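Local coordinates for mitogen activated protein kinase, putative (Leishmania donovani, PDB 4QNY), which is a putative mitogen-activated protein kinase that probably transfers phosphate from ATP to serine and threonine residues of target proteins, at residues L285-H290 against L303-H308. Sequence-based numbering, arbitrary orientation.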
# COMPACT_ATOMS: atom_id res chain seq x y z
N LEU A 285 6.59 4.29 21.22
CA LEU A 285 7.98 4.23 20.79
C LEU A 285 8.51 2.80 20.78
O LEU A 285 9.47 2.49 20.07
CB LEU A 285 8.85 5.12 21.68
CG LEU A 285 8.59 6.62 21.53
CD1 LEU A 285 9.57 7.43 22.36
CD2 LEU A 285 8.64 7.03 20.07
N ASP A 286 7.90 1.93 21.58
CA ASP A 286 8.28 0.53 21.57
C ASP A 286 7.72 -0.19 20.35
O ASP A 286 8.42 -0.97 19.71
CB ASP A 286 7.82 -0.18 22.84
CG ASP A 286 8.09 -1.66 22.81
OD1 ASP A 286 9.28 -2.04 22.89
OD2 ASP A 286 7.13 -2.45 22.70
N LEU A 287 6.46 0.08 20.05
CA LEU A 287 5.81 -0.50 18.88
C LEU A 287 6.53 -0.05 17.61
O LEU A 287 6.72 -0.83 16.68
CB LEU A 287 4.34 -0.12 18.82
CG LEU A 287 3.54 -0.69 17.64
CD1 LEU A 287 3.54 -2.21 17.69
CD2 LEU A 287 2.12 -0.15 17.63
N LEU A 288 6.93 1.22 17.59
CA LEU A 288 7.67 1.78 16.48
C LEU A 288 9.04 1.11 16.33
O LEU A 288 9.46 0.77 15.23
CB LEU A 288 7.85 3.29 16.66
CG LEU A 288 8.58 4.05 15.56
CD1 LEU A 288 7.86 3.89 14.24
CD2 LEU A 288 8.73 5.52 15.92
N ARG A 289 9.72 0.93 17.46
CA ARG A 289 11.02 0.27 17.48
C ARG A 289 10.94 -1.16 16.97
O ARG A 289 11.78 -1.59 16.17
CB ARG A 289 11.59 0.28 18.91
CG ARG A 289 12.81 -0.61 19.10
CD ARG A 289 12.90 -1.12 20.53
NE ARG A 289 11.75 -1.95 20.88
CZ ARG A 289 11.68 -3.26 20.66
NH1 ARG A 289 12.70 -3.89 20.10
NH2 ARG A 289 10.60 -3.94 21.01
N HIS A 290 9.93 -1.89 17.42
CA HIS A 290 9.79 -3.30 17.08
C HIS A 290 9.31 -3.49 15.64
O HIS A 290 9.64 -4.48 14.99
CB HIS A 290 8.83 -3.99 18.05
CG HIS A 290 9.10 -5.45 18.23
ND1 HIS A 290 8.54 -6.19 19.25
CD2 HIS A 290 9.87 -6.31 17.53
CE1 HIS A 290 8.95 -7.44 19.17
NE2 HIS A 290 9.76 -7.54 18.13
N LEU A 303 -0.06 -9.98 14.14
CA LEU A 303 -0.80 -10.47 15.31
C LEU A 303 -0.26 -9.87 16.60
O LEU A 303 -1.02 -9.38 17.43
CB LEU A 303 -0.74 -12.00 15.38
CG LEU A 303 -1.65 -12.77 14.43
CD1 LEU A 303 -1.21 -14.22 14.32
CD2 LEU A 303 -3.10 -12.69 14.91
N GLN A 304 1.06 -9.91 16.76
CA GLN A 304 1.71 -9.36 17.95
C GLN A 304 1.51 -7.85 18.05
O GLN A 304 1.33 -7.31 19.15
CB GLN A 304 3.20 -9.69 17.95
CG GLN A 304 3.52 -11.16 18.15
CD GLN A 304 4.98 -11.47 17.90
OE1 GLN A 304 5.70 -10.68 17.28
NE2 GLN A 304 5.44 -12.61 18.40
N ALA A 305 1.54 -7.17 16.91
CA ALA A 305 1.36 -5.72 16.87
C ALA A 305 -0.05 -5.33 17.29
O ALA A 305 -0.25 -4.31 17.94
CB ALA A 305 1.68 -5.19 15.49
N MET A 306 -1.03 -6.15 16.90
CA MET A 306 -2.41 -5.90 17.27
C MET A 306 -2.64 -6.13 18.76
O MET A 306 -3.55 -5.56 19.35
CB MET A 306 -3.36 -6.80 16.46
CG MET A 306 -3.44 -6.44 14.99
SD MET A 306 -4.69 -7.41 14.11
CE MET A 306 -4.04 -9.06 14.31
N ARG A 307 -1.79 -6.97 19.37
CA ARG A 307 -1.91 -7.28 20.79
C ARG A 307 -0.97 -6.42 21.64
O ARG A 307 -0.91 -6.58 22.85
CB ARG A 307 -1.62 -8.77 21.04
CG ARG A 307 -2.54 -9.72 20.29
CD ARG A 307 -2.51 -11.11 20.89
NE ARG A 307 -2.33 -12.15 19.89
CZ ARG A 307 -1.18 -12.79 19.67
NH1 ARG A 307 -0.11 -12.51 20.40
NH2 ARG A 307 -1.11 -13.73 18.73
N HIS A 308 -0.25 -5.53 20.98
CA HIS A 308 0.67 -4.63 21.67
C HIS A 308 -0.09 -3.68 22.59
O HIS A 308 -1.18 -3.22 22.25
CB HIS A 308 1.50 -3.84 20.65
CG HIS A 308 2.66 -3.11 21.24
ND1 HIS A 308 2.57 -1.82 21.71
CD2 HIS A 308 3.95 -3.49 21.45
CE1 HIS A 308 3.74 -1.43 22.18
NE2 HIS A 308 4.59 -2.43 22.03
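His308, the first residue of the His-Pro-Phe sequence near the end of the kinase domain, joins the short helix 302-306 and the residues just after it to helix 282-291 of the C-terminal lobe through a His-carboxylate hydrogen bond with Asp286. His308 NE2 donates to Asp286 OD2 over 2.6 Å, and the N-H...O angle of 177° makes the bond almost perfectly straight. The acceptor oxygen lies in the plane of the imidazole and offers its anti lone pair, the one turned away from OD1; carboxylate and ring are nearly coplanar, their planes 21° apart. His308 holds CG anti to its own N (chi1 -168°), which carries the ring across to helix 282-291. There Leu287 lies over one ring face, with CB 3.8 Å from the ring centroid in a CH-pi contact and CD1 3.8 Å from His308 CG. The same methyl continues onto Ala305, where Leu287 CD1 and Ala305 CB are 4.1 Å apart. Ala305 and Met306 also pack on Leu135 of the long helix 124-143, which ties the short helix to the lobe core, and Leu287 also touches Phe310.

The second carboxylate oxygen, Asp286 OD1, is taken by Arg289 one turn further along the same helix. Arg289 NE and NH2 both approach Asp286 OD1 from one face of the carboxylate plane, with NH2 3.0 Å from OD1 in a salt bridge. From above the plane, Arg289 probably helps to hold the carboxylate that receives the histidine. The other ring nitrogen, ND1, is hydrogen-bonded to the backbone N of Phe310. With ND1 paired to a backbone N-H and NE2 donating to Asp286, the bonding pattern is consistent with a neutral histidine protonated on NE2, its ring orientation set from both nitrogens.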